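Local coordinates for NIPSNAP domain protein (Burkholderia xenovorans, PDB 5K9F) that is of unknown function but, as a member of the NipSnap family, has a dimeric alpha/beta-barrel type fold and binds oxamic acid in the crystal, at residues Ser28-Ala32 with Glu33-Ile37; Gly89-Gly92 with Ser93-Glu96. All coordinates share one frame; numbering follows the deposited sequence. Where two conformers were deposited one is given.

Contact 1: Ser28-Ala32 with Glu33-Ile37; sequences SLYEA and EGLAI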
# COMPACT_ATOMS: atom_id res chain seq x y z
N SER A 28 -12.96 24.96 -9.36
CA SER A 28 -13.68 26.20 -9.62
C SER A 28 -13.93 26.98 -8.34
O SER A 28 -13.77 28.21 -8.32
CB SER A 28 -15.00 25.89 -10.32
OG SER A 28 -14.77 25.42 -11.63
N LEU A 29 -14.35 26.29 -7.28
CA LEU A 29 -14.61 26.96 -6.01
C LEU A 29 -13.33 27.52 -5.40
O LEU A 29 -13.32 28.64 -4.89
CB LEU A 29 -15.28 25.98 -5.05
CG LEU A 29 -15.78 26.49 -3.70
CD1 LEU A 29 -16.86 27.55 -3.86
CD2 LEU A 29 -16.30 25.31 -2.90
N TYR A 30 -12.24 26.74 -5.47
CA TYR A 30 -10.95 27.21 -4.97
C TYR A 30 -10.48 28.44 -5.73
O TYR A 30 -10.06 29.44 -5.12
CB TYR A 30 -9.92 26.08 -5.05
CG TYR A 30 -8.52 26.53 -4.67
CD1 TYR A 30 -8.18 26.76 -3.34
CD2 TYR A 30 -7.55 26.76 -5.64
CE1 TYR A 30 -6.91 27.18 -2.99
CE2 TYR A 30 -6.27 27.18 -5.30
CZ TYR A 30 -5.96 27.38 -3.97
OH TYR A 30 -4.69 27.80 -3.63
N GLU A 31 -10.53 28.41 -7.06
CA GLU A 31 -10.04 29.56 -7.82
C GLU A 31 -10.84 30.81 -7.48
O GLU A 31 -10.28 31.91 -7.40
CB GLU A 31 -10.09 29.29 -9.32
CG GLU A 31 -9.46 30.42 -10.14
CD GLU A 31 -9.44 30.16 -11.64
OE1 GLU A 31 -9.83 29.07 -12.09
OE2 GLU A 31 -9.01 31.08 -12.38
N ALA A 32 -12.14 30.65 -7.25
CA ALA A 32 -12.98 31.82 -7.00
C ALA A 32 -12.85 32.34 -5.58
O ALA A 32 -12.97 33.55 -5.36
CB ALA A 32 -14.44 31.48 -7.30
N GLU A 33 -12.62 31.46 -4.60
CA GLU A 33 -12.75 31.82 -3.19
C GLU A 33 -11.52 31.54 -2.33
O GLU A 33 -11.45 32.08 -1.22
CB GLU A 33 -13.95 31.10 -2.56
CG GLU A 33 -15.26 31.31 -3.29
CD GLU A 33 -16.45 30.75 -2.53
OE1 GLU A 33 -16.25 30.23 -1.41
OE2 GLU A 33 -17.59 30.84 -3.05
N GLY A 34 -10.57 30.72 -2.78
CA GLY A 34 -9.46 30.31 -1.93
C GLY A 34 -8.07 30.67 -2.43
O GLY A 34 -7.16 30.89 -1.62
N LEU A 35 -7.90 30.73 -3.75
CA LEU A 35 -6.56 30.89 -4.34
C LEU A 35 -5.89 32.19 -3.89
O LEU A 35 -4.74 32.19 -3.45
CB LEU A 35 -6.66 30.85 -5.86
CG LEU A 35 -5.39 31.22 -6.62
CD1 LEU A 35 -4.25 30.25 -6.30
CD2 LEU A 35 -5.67 31.24 -8.12
N ALA A 36 -6.59 33.33 -4.02
CA ALA A 36 -5.94 34.60 -3.70
C ALA A 36 -5.53 34.64 -2.23
O ALA A 36 -4.43 35.11 -1.91
CB ALA A 36 -6.87 35.77 -4.03
N ILE A 37 -6.37 34.12 -1.34
CA ILE A 37 -6.05 34.12 0.08
C ILE A 37 -4.87 33.20 0.36
O ILE A 37 -3.91 33.58 1.04
CB ILE A 37 -7.28 33.70 0.91
CG1 ILE A 37 -8.43 34.69 0.70
CG2 ILE A 37 -6.92 33.59 2.38
CD1 ILE A 37 -9.75 34.15 1.16
O HOH W 1 -9.41 33.58 -5.20
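The Tyr-30 ring lies beneath the start of the following helical turn: Leu-35 covers one face, with its backbone N 3.7 Å above the ring plane and offset toward the rim, and its CA over the same face, 3.6 Å from Tyr-30 CZ. Gly-34 comes at the ring obliquely through its carbonyl carbon. This is a break between two consecutive helices, 23-33 and 35-42, on the helical side of a ferredoxin-like dimeric alpha/beta-barrel subunit. Gly-34 is the first residue to leave helical torsions and occupies the N-cap position of helix 35-42.

Tyr-30 and Leu-35 cross nearly at right angles, and Leu-35 CB sits 3.7 Å from Tyr-30 CE2. CG of the tyrosine, anti to the backbone N (chi1 175°) and beside the carbonyl carbon, carries the ring forward under Gly-34 and Leu-35. Its hydroxyl hydrogen-bonds to Gln-38, a residue of the oxamic acid pocket, and the side chain comes within about 4 Å of the bound ligand, nearest atom to nearest atom. Its ring also stacks with Tyr-48 and meets Phe-108 of a second subunit.

The backbone joint is held largely by Tyr-30 O, which accepts Gly-34 N at 2.7 Å and Leu-35 N at 2.9 Å from opposite faces of its carbonyl plane. One residue earlier, Leu-29 O takes the i to i+4 bond from Glu-33 N. Water 1 continues the joint by donating to Glu-31 O and accepting from Ala-36 N.

On another side of the helix Glu-33 runs back over Leu-29, extended beyond CG. OE1 makes a salt bridge with NE of Arg-90, in one of the two conformers of that arginine, while OE2 rests 3.5 Å from Leu-29 CD1.

Contact 2: Gly89-Gly92 with Ser93-Glu96; sequences GRAG and SMIE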
# COMPACT_ATOMS: atom_id res chain seq x y z
N GLY A 89 -14.87 25.80 5.11
CA GLY A 89 -16.19 25.30 5.43
C GLY A 89 -17.00 24.93 4.20
O GLY A 89 -17.71 23.92 4.19
N ARG A 90 -16.87 25.72 3.13
CA ARG A 90 -17.66 25.46 1.92
C ARG A 90 -17.05 24.37 1.05
O ARG A 90 -17.79 23.64 0.38
CB ARG A 90 -17.81 26.75 1.11
CG ARG A 90 -18.57 27.86 1.84
CD ARG A 90 -18.82 29.06 0.93
NE ARG A 90 -17.60 29.79 0.61
CZ ARG A 90 -17.09 30.77 1.36
NH1 ARG A 90 -17.70 31.13 2.48
NH2 ARG A 90 -15.97 31.37 0.99
N ALA A 91 -15.73 24.24 1.03
CA ALA A 91 -15.07 23.28 0.15
C ALA A 91 -14.72 21.97 0.84
O ALA A 91 -14.47 20.97 0.14
CB ALA A 91 -13.78 23.88 -0.42
N GLY A 92 -14.72 21.94 2.17
CA GLY A 92 -14.08 20.84 2.88
C GLY A 92 -14.75 19.50 2.69
O GLY A 92 -14.07 18.47 2.71
N SER A 93 -16.07 19.49 2.49
CA SER A 93 -16.78 18.22 2.37
C SER A 93 -16.35 17.42 1.15
O SER A 93 -16.59 16.21 1.10
CB SER A 93 -18.30 18.45 2.35
OG SER A 93 -18.76 18.95 1.10
N MET A 94 -15.70 18.06 0.16
CA MET A 94 -15.22 17.31 -0.99
C MET A 94 -13.94 16.54 -0.70
O MET A 94 -13.57 15.66 -1.48
CB MET A 94 -15.00 18.25 -2.19
CG MET A 94 -16.30 18.76 -2.78
SD MET A 94 -16.04 19.93 -4.14
CE MET A 94 -15.99 21.47 -3.25
N ILE A 95 -13.26 16.83 0.41
CA ILE A 95 -11.95 16.24 0.67
C ILE A 95 -12.11 14.97 1.51
O ILE A 95 -12.65 15.01 2.62
CB ILE A 95 -11.03 17.25 1.38
CG1 ILE A 95 -10.76 18.43 0.46
CG2 ILE A 95 -9.72 16.58 1.76
CD1 ILE A 95 -9.92 19.50 1.13
N GLU A 96 -11.63 13.84 0.97
CA GLU A 96 -11.73 12.57 1.68
C GLU A 96 -10.47 12.24 2.48
O GLU A 96 -10.57 11.64 3.57
CB GLU A 96 -12.02 11.43 0.71
CG GLU A 96 -13.40 11.52 0.08
CD GLU A 96 -13.74 10.27 -0.71
OE1 GLU A 96 -12.83 9.47 -0.98
OE2 GLU A 96 -14.92 10.10 -1.06
O HOH W 2 -17.93 21.63 2.98
O HOH W 3 -18.02 21.01 -0.44
O HOH W 4 -13.76 16.36 4.64
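Ala-91 and Gly-92 join Met-94 and Ile-95 in a local, mainly backbone contact, where helix 82-91 runs out and the chain turns into strand 95-105, outermost in this chain's four-stranded antiparallel sheet. Met-94 N donates to Ala-91 O at 3.2 Å, and Ile-95 N to Gly-92 O at 2.9 Å. Both bonds span three residues, and both donors stand above the carbonyl plane, by 37° and 50°, so neither uses a carbonyl lone pair.

These are two overlapping type I beta turns, wound like a turn of 3-10 helix, and they make the helix-to-strand exit that brings the last strand alongside strand 10-18 in this ferredoxin-like fold. Three waters follow the exposed flank. Water 2 donates to Gly-89 O and accepts from Ser-93 N, taking up the place of a direct helical bond; water 3 joins Arg-90 O to Ser-93 OG; water 4 donates to both Gly-92 O and Ile-95 O.

Met-94 folds back along the helix end. Its bend at chi3 (-90°) returns CE to 3.7 Å from Ala-91 O and 4.3 Å from Ala-91 CB. Thr-25, Phe-26 and Leu-29 of helix 23-33 pack on the same methionine, and its backbone bonds to Lys-19.

The buried Ile-95 side chain packs on Tyr-16 and Leu-18 and comes within about 4 Å of the bound oxamic acid, of whose pocket it is part; at the turn itself, its CB lies 3.5 Å from Gly-92 O.

From the N terminus, the chain first leaves strand 10-18 and enters helix 23-33; contact 1 bridges the break to helix 35-42. Strands 45-51 and 58-65 and helix 68-79 then intervene before helix 82-91 ends at contact 2, which hands the chain to strand 95-105. Each contact joins adjoining segments, so the two lie in series and neither nest nor cross. In space they meet through their helices: Leu-29 CD2 packs 3.8 Å from Ala-91 CB, and the salt bridge of Glu-33 adds a polar tie between the two contacts. Helices 23-33 and 82-91 are thereby tied together beside the oxamic acid pocket.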